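Local coordinates for protein FimX (Pseudomonas aeruginosa PAO1, PDB 3HV8) that contains an EAL-family domain, a modified TIM-type barrel of alternating strands and helices, whose pocket holds the ligand C2E in this structure, at residues V189-I194 against Q222-V227; I41-D46 against T238-G243. All blocks are in the same frame, centred on the assembly; numbering follows the deposited sequence.

Contact 1 (V189-I194 against Q222-V227)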
loop_
_atom_site.group_PDB
_atom_site.type_symbol
_atom_site.label_atom_id
_atom_site.label_comp_id
_atom_site.label_asym_id
_atom_site.label_seq_id
_atom_site.Cartn_x
_atom_site.Cartn_y
_atom_site.Cartn_z
ATOM N N VAL A 189 -6.611 -1.714 -11.452
ATOM C CA VAL A 189 -5.378 -1.576 -10.691
ATOM C C VAL A 189 -4.196 -1.551 -11.644
ATOM O O VAL A 189 -4.203 -2.204 -12.694
ATOM C CB VAL A 189 -5.206 -2.699 -9.644
ATOM C CG1 VAL A 189 -6.331 -2.668 -8.610
ATOM C CG2 VAL A 189 -5.140 -4.053 -10.320
ATOM N N GLN A 190 -3.183 -0.782 -11.280
ATOM C CA GLN A 190 -2.011 -0.635 -12.126
ATOM C C GLN A 190 -0.800 -1.343 -11.530
ATOM O O GLN A 190 0.106 -1.739 -12.271
ATOM C CB GLN A 190 -1.691 0.840 -12.346
ATOM C CG GLN A 190 -2.787 1.616 -13.091
ATOM C CD GLN A 190 -3.879 2.093 -12.171
ATOM O OE1 GLN A 190 -3.703 2.144 -10.955
ATOM N NE2 GLN A 190 -5.027 2.431 -12.742
ATOM N N PHE A 191 -0.770 -1.493 -10.209
ATOM C CA PHE A 191 0.387 -2.088 -9.537
ATOM C C PHE A 191 -0.043 -3.347 -8.811
ATOM O O PHE A 191 -1.137 -3.391 -8.218
ATOM C CB PHE A 191 0.986 -1.146 -8.473
ATOM C CG PHE A 191 1.463 0.199 -8.997
ATOM C CD1 PHE A 191 2.805 0.419 -9.299
ATOM C CD2 PHE A 191 0.584 1.272 -9.088
ATOM C CE1 PHE A 191 3.236 1.677 -9.744
ATOM C CE2 PHE A 191 1.007 2.518 -9.521
ATOM C CZ PHE A 191 2.334 2.730 -9.846
ATOM N N ILE A 192 0.831 -4.348 -8.782
ATOM C CA ILE A 192 0.575 -5.557 -8.009
ATOM C C ILE A 192 1.798 -5.849 -7.160
ATOM O O ILE A 192 2.918 -6.031 -7.693
ATOM C CB ILE A 192 0.278 -6.772 -8.914
ATOM C CG1 ILE A 192 -0.978 -6.546 -9.774
ATOM C CG2 ILE A 192 0.140 -8.029 -8.076
ATOM C CD1 ILE A 192 -2.295 -6.484 -8.954
ATOM N N LYS A 193 1.598 -5.877 -5.844
ATOM C CA LYS A 193 2.691 -6.047 -4.907
ATOM C C LYS A 193 2.566 -7.459 -4.393
ATOM O O LYS A 193 1.576 -7.819 -3.748
ATOM C CB LYS A 193 2.583 -5.028 -3.781
ATOM C CG LYS A 193 3.745 -5.037 -2.801
ATOM C CD LYS A 193 3.596 -3.877 -1.828
ATOM C CE LYS A 193 4.867 -3.693 -1.053
ATOM N NZ LYS A 193 4.683 -2.633 -0.019
ATOM N N ILE A 194 3.553 -8.290 -4.708
ATOM C CA ILE A 194 3.446 -9.696 -4.362
ATOM C C ILE A 194 3.777 -9.949 -2.894
ATOM O O ILE A 194 4.480 -9.166 -2.251
ATOM C CB ILE A 194 4.296 -10.599 -5.294
ATOM C CG1 ILE A 194 5.791 -10.447 -5.004
ATOM C CG2 ILE A 194 3.963 -10.321 -6.771
ATOM C CD1 ILE A 194 6.635 -11.512 -5.709
ATOM N N GLN A 222 0.087 -6.739 -18.116
ATOM C CA GLN A 222 0.425 -5.318 -18.164
ATOM C C GLN A 222 0.284 -4.637 -16.798
ATOM O O GLN A 222 -0.030 -3.454 -16.705
ATOM C CB GLN A 222 -0.377 -4.602 -19.249
ATOM C CG GLN A 222 0.108 -4.972 -20.648
ATOM C CD GLN A 222 -1.021 -5.139 -21.630
ATOM O OE1 GLN A 222 -0.913 -5.903 -22.591
ATOM N NE2 GLN A 222 -2.124 -4.444 -21.384
ATOM N N LYS A 223 0.554 -5.402 -15.747
ATOM C CA LYS A 223 0.588 -4.865 -14.390
ATOM C C LYS A 223 2.023 -4.633 -13.970
ATOM O O LYS A 223 2.905 -5.451 -14.264
ATOM C CB LYS A 223 -0.063 -5.833 -13.416
ATOM C CG LYS A 223 -1.504 -6.234 -13.762
ATOM C CD LYS A 223 -2.383 -5.024 -13.989
ATOM C CE LYS A 223 -3.852 -5.455 -14.128
ATOM N NZ LYS A 223 -4.713 -4.311 -14.464
ATOM N N LEU A 224 2.262 -3.514 -13.302
ATOM C CA LEU A 224 3.579 -3.230 -12.730
ATOM C C LEU A 224 3.811 -4.050 -11.473
ATOM O O LEU A 224 3.049 -3.951 -10.515
ATOM C CB LEU A 224 3.696 -1.751 -12.385
ATOM C CG LEU A 224 3.480 -0.802 -13.569
ATOM C CD1 LEU A 224 3.113 0.585 -13.095
ATOM C CD2 LEU A 224 4.750 -0.780 -14.393
ATOM N N SER A 225 4.865 -4.856 -11.459
ATOM C CA SER A 225 5.168 -5.664 -10.286
ATOM C C SER A 225 5.981 -4.904 -9.240
ATOM O O SER A 225 6.910 -4.163 -9.568
ATOM C CB SER A 225 5.923 -6.926 -10.705
ATOM O OG SER A 225 7.085 -6.598 -11.465
ATOM N N ILE A 226 5.603 -5.080 -7.980
ATOM C CA ILE A 226 6.402 -4.582 -6.863
ATOM C C ILE A 226 6.737 -5.789 -5.999
ATOM O O ILE A 226 5.849 -6.539 -5.600
ATOM C CB ILE A 226 5.629 -3.568 -5.992
ATOM C CG1 ILE A 226 5.111 -2.400 -6.841
ATOM C CG2 ILE A 226 6.520 -3.107 -4.852
ATOM C CD1 ILE A 226 4.143 -1.452 -6.098
ATOM N N VAL A 227 8.020 -5.999 -5.721
ATOM C CA VAL A 227 8.416 -7.102 -4.858
ATOM C C VAL A 227 9.025 -6.566 -3.583
ATOM O O VAL A 227 10.051 -5.886 -3.610
ATOM C CB VAL A 227 9.424 -8.037 -5.545
ATOM C CG1 VAL A 227 9.755 -9.199 -4.638
ATOM C CG2 VAL A 227 8.829 -8.562 -6.844
HETATM O O HOH W 1 -0.041 -1.197 -14.999
#

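Contact 2 (I41-D46 against T238-G243)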
loop_
_atom_site.group_PDB
_atom_site.type_symbol
_atom_site.label_atom_id
_atom_site.label_comp_id
_atom_site.label_asym_id
_atom_site.label_seq_id
_atom_site.Cartn_x
_atom_site.Cartn_y
_atom_site.Cartn_z
ATOM N N ILE A 41 11.356 1.404 -4.977
ATOM C CA ILE A 41 12.421 1.719 -5.922
ATOM C C ILE A 41 12.121 1.167 -7.323
ATOM O O ILE A 41 11.805 -0.013 -7.468
ATOM C CB ILE A 41 13.771 1.169 -5.370
ATOM C CG1 ILE A 41 14.344 2.123 -4.311
ATOM C CG2 ILE A 41 14.783 1.007 -6.480
ATOM C CD1 ILE A 41 13.559 2.177 -3.021
ATOM N N SER A 42 12.220 2.030 -8.339
ATOM C CA SER A 42 12.063 1.627 -9.746
ATOM C C SER A 42 13.335 0.961 -10.245
ATOM O O SER A 42 14.433 1.501 -10.052
ATOM C CB SER A 42 11.755 2.841 -10.645
ATOM O OG SER A 42 11.837 2.499 -12.029
ATOM N N LEU A 43 13.187 -0.185 -10.895
ATOM C CA LEU A 43 14.318 -0.859 -11.531
ATOM C C LEU A 43 14.401 -0.580 -13.029
ATOM O O LEU A 43 15.373 -0.975 -13.667
ATOM C CB LEU A 43 14.258 -2.364 -11.295
ATOM C CG LEU A 43 14.418 -2.791 -9.829
ATOM C CD1 LEU A 43 14.482 -4.296 -9.729
ATOM C CD2 LEU A 43 15.685 -2.138 -9.233
ATOM N N ARG A 44 13.401 0.094 -13.595
ATOM C CA ARG A 44 13.307 0.172 -15.058
ATOM C C ARG A 44 13.343 1.582 -15.621
ATOM O O ARG A 44 13.055 1.785 -16.799
ATOM C CB ARG A 44 12.049 -0.549 -15.549
ATOM C CG ARG A 44 11.893 -1.949 -14.980
ATOM C CD ARG A 44 13.102 -2.859 -15.285
ATOM N NE ARG A 44 13.118 -4.025 -14.397
ATOM C CZ ARG A 44 14.133 -4.875 -14.263
ATOM N NH1 ARG A 44 14.039 -5.894 -13.407
ATOM N NH2 ARG A 44 15.243 -4.707 -14.976
ATOM N N GLY A 45 13.687 2.552 -14.784
ATOM C CA GLY A 45 13.974 3.891 -15.259
ATOM C C GLY A 45 12.914 4.929 -14.977
ATOM O O GLY A 45 12.983 6.051 -15.479
ATOM N N ASP A 46 11.925 4.574 -14.164
ATOM C CA ASP A 46 10.881 5.533 -13.857
ATOM C C ASP A 46 11.360 6.620 -12.905
ATOM O O ASP A 46 12.161 6.361 -12.012
ATOM C CB ASP A 46 9.660 4.832 -13.286
ATOM C CG ASP A 46 8.474 5.739 -13.218
ATOM O OD1 ASP A 46 7.783 5.878 -14.257
ATOM O OD2 ASP A 46 8.227 6.325 -12.144
ATOM N N THR A 238 18.378 -11.173 -7.831
ATOM C CA THR A 238 17.460 -12.157 -8.387
ATOM C C THR A 238 16.217 -11.480 -8.950
ATOM O O THR A 238 15.740 -11.825 -10.033
ATOM C CB THR A 238 17.021 -13.192 -7.331
ATOM O OG1 THR A 238 18.166 -13.920 -6.866
ATOM C CG2 THR A 238 16.004 -14.168 -7.914
ATOM N N LEU A 239 15.703 -10.509 -8.199
ATOM C CA LEU A 239 14.491 -9.800 -8.587
ATOM C C LEU A 239 14.744 -8.952 -9.810
ATOM O O LEU A 239 13.912 -8.852 -10.705
ATOM C CB LEU A 239 13.999 -8.915 -7.446
ATOM C CG LEU A 239 13.382 -9.719 -6.315
ATOM C CD1 LEU A 239 13.167 -8.868 -5.063
ATOM C CD2 LEU A 239 12.092 -10.378 -6.799
ATOM N N TRP A 240 15.924 -8.345 -9.861
ATOM C CA TRP A 240 16.301 -7.531 -11.003
ATOM C C TRP A 240 16.381 -8.390 -12.269
ATOM O O TRP A 240 15.918 -7.979 -13.339
ATOM C CB TRP A 240 17.633 -6.820 -10.716
ATOM C CG TRP A 240 17.850 -5.568 -11.515
ATOM C CD1 TRP A 240 17.695 -4.284 -11.083
ATOM C CD2 TRP A 240 18.272 -5.486 -12.880
ATOM N NE1 TRP A 240 17.994 -3.404 -12.096
ATOM C CE2 TRP A 240 18.350 -4.117 -13.212
ATOM C CE3 TRP A 240 18.602 -6.434 -13.850
ATOM C CZ2 TRP A 240 18.738 -3.676 -14.472
ATOM C CZ3 TRP A 240 18.983 -5.994 -15.104
ATOM C CH2 TRP A 240 19.046 -4.627 -15.405
ATOM N N GLN A 241 16.944 -9.592 -12.150
ATOM C CA GLN A 241 17.034 -10.497 -13.288
ATOM C C GLN A 241 15.688 -11.117 -13.651
ATOM O O GLN A 241 15.438 -11.435 -14.814
ATOM C CB GLN A 241 18.079 -11.576 -13.018
ATOM C CG GLN A 241 19.446 -10.982 -12.772
ATOM C CD GLN A 241 20.006 -10.261 -13.992
ATOM O OE1 GLN A 241 20.703 -9.252 -13.866
ATOM N NE2 GLN A 241 19.716 -10.783 -15.175
ATOM N N ALA A 242 14.817 -11.269 -12.653
ATOM C CA ALA A 242 13.474 -11.796 -12.883
ATOM C C ALA A 242 12.560 -10.758 -13.546
ATOM O O ALA A 242 11.472 -11.088 -14.022
ATOM C CB ALA A 242 12.869 -12.307 -11.584
ATOM N N GLY A 243 13.004 -9.504 -13.578
ATOM C CA GLY A 243 12.281 -8.458 -14.284
ATOM C C GLY A 243 11.320 -7.613 -13.454
ATOM O O GLY A 243 10.558 -6.812 -14.009
#

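Contact 1 (V189-I194 against Q222-V227)
Strands 191-194 and 224-227 run parallel as neighbours in the barrel sheet, 4.7 Å apart at closest approach with a twist of 28° between them, and the connection through helix 205-220 makes them a beta-alpha-beta unit. Four backbone hydrogen bonds alternate in direction. Ile-192 takes part in two: its N donates to Leu-224 O, 2.8 Å away and nearly along the C=O axis, and its O accepts from Ile-226 N, which lies 30° above the carbonyl plane. Ile-194 N donates to Ile-226 O, nearly along the C=O axis. Ahead of the strands, Gln-190 O takes both the N-H of Leu-224 and a water, which also donates to Gln-222 O.

Side chains sort onto two faces. On one, Leu-224 lays CD1 over a face of the Phe-191 ring, 4.0 Å from the centroid, in a CH-pi contact; the two side chains run alongside each other. Ile-226 CD1 meets ring atom CD1 of Phe-191 obliquely at 3.9 Å, while its other branch, CG2, lies against Lys-193 CG. The extended lysine chain leads away from the strand pair, and NZ forms a salt bridge with Glu-52 and a hydrogen bond with Gln-248. On the reverse face Ile-192 CG1 rests on Lys-223 CB, and helix 205-220 covers Ile-192 and Ile-194. A bend at chi2 (-52°) carries the Lys-223 chain back across the start of the other segment, where NZ donates to Val-189 O at 2.8 Å, in the carbonyl plane. At the far end Ile-194 CD1 packs on Val-227 CG2.

A lysine and a water thus tie the polar entry; beyond it backbone bonds fix the register and apolar branches make most of the side-chain packing, while the polar ends of Lys-193 and Ser-225 find partners outside the pair, His-219 for the serine.

Contact 2 (I41-D46 against T238-G243)
The loop of the beta hairpin formed by strands 33-42 and 49-58 meets the C-terminal end of helix 233-242 at the surface of the EAL domain, and a single arginine makes the polar part of the junction. Gly-243, with positive phi, closes the helix in a Schellman motif. Arg-44, its chain bent at chi2, brings the guanidinium to this end: NH1 donates to Trp-240 O at 2.8 Å with an angle of 166° at the hydrogen. The acceptor lies in the guanidinium plane, and the proton arrives on a lone pair of the carbonyl oxygen. NH1 also bonds Ala-244 O just beyond the helix.

The other nitrogen, NH2, sits over the centre of the Trp-240 indole, 3.6 Å from CE2. This is a cation-pi contact, with CZ of Arg-44 4.4 Å from the centroid of the five-membered ring, although the two planes are tilted by 54° and do not stack flat. Leu-43 CD2 meets the indole edge at Trp-240 CD1, 3.5 Å away; the other methyl, CD1, touches the same ring atom from above the plane, on the side where Arg-44 NH2 lies, while Leu-43 CB lies against one face of the guanidinium. Trp-240 holds CG anti to the backbone N (chi1 -156°), which swings the ring toward the turn. Within the turn, Ser-42 OG accepts from Asp-46 N at 3.0 Å and, weakly, from Gly-45 N.

A positive guanidinium beside C-terminal carbonyls should interact favourably with the helix dipole. The pattern is that of a Schellman-terminated helix whose last turn receives an arginine from a neighbouring turn.

Both contacts reach the same sheet: contact 1 lies within it, and contact 2 joins the loop after one of its strands to a helix packed beside it. They lie on the same side of the chain's centre, their own centres about 12 Å apart. Strand 224-227 of contact 1 is followed in the chain by helix 233-242 of contact 2, and the two touch where Val-227 CG1 packs 3.4 Å from Leu-239 CD2. Strand 246-247 completes the connection, pairing with strands 224-227 and 33-42. The Lys-193 side chain in contact 1 is about 5 Å from bound C2E, whereas in contact 2 the Leu-239 side chain is about 10 Å from it. Buried barrel core thus passes into surface packing.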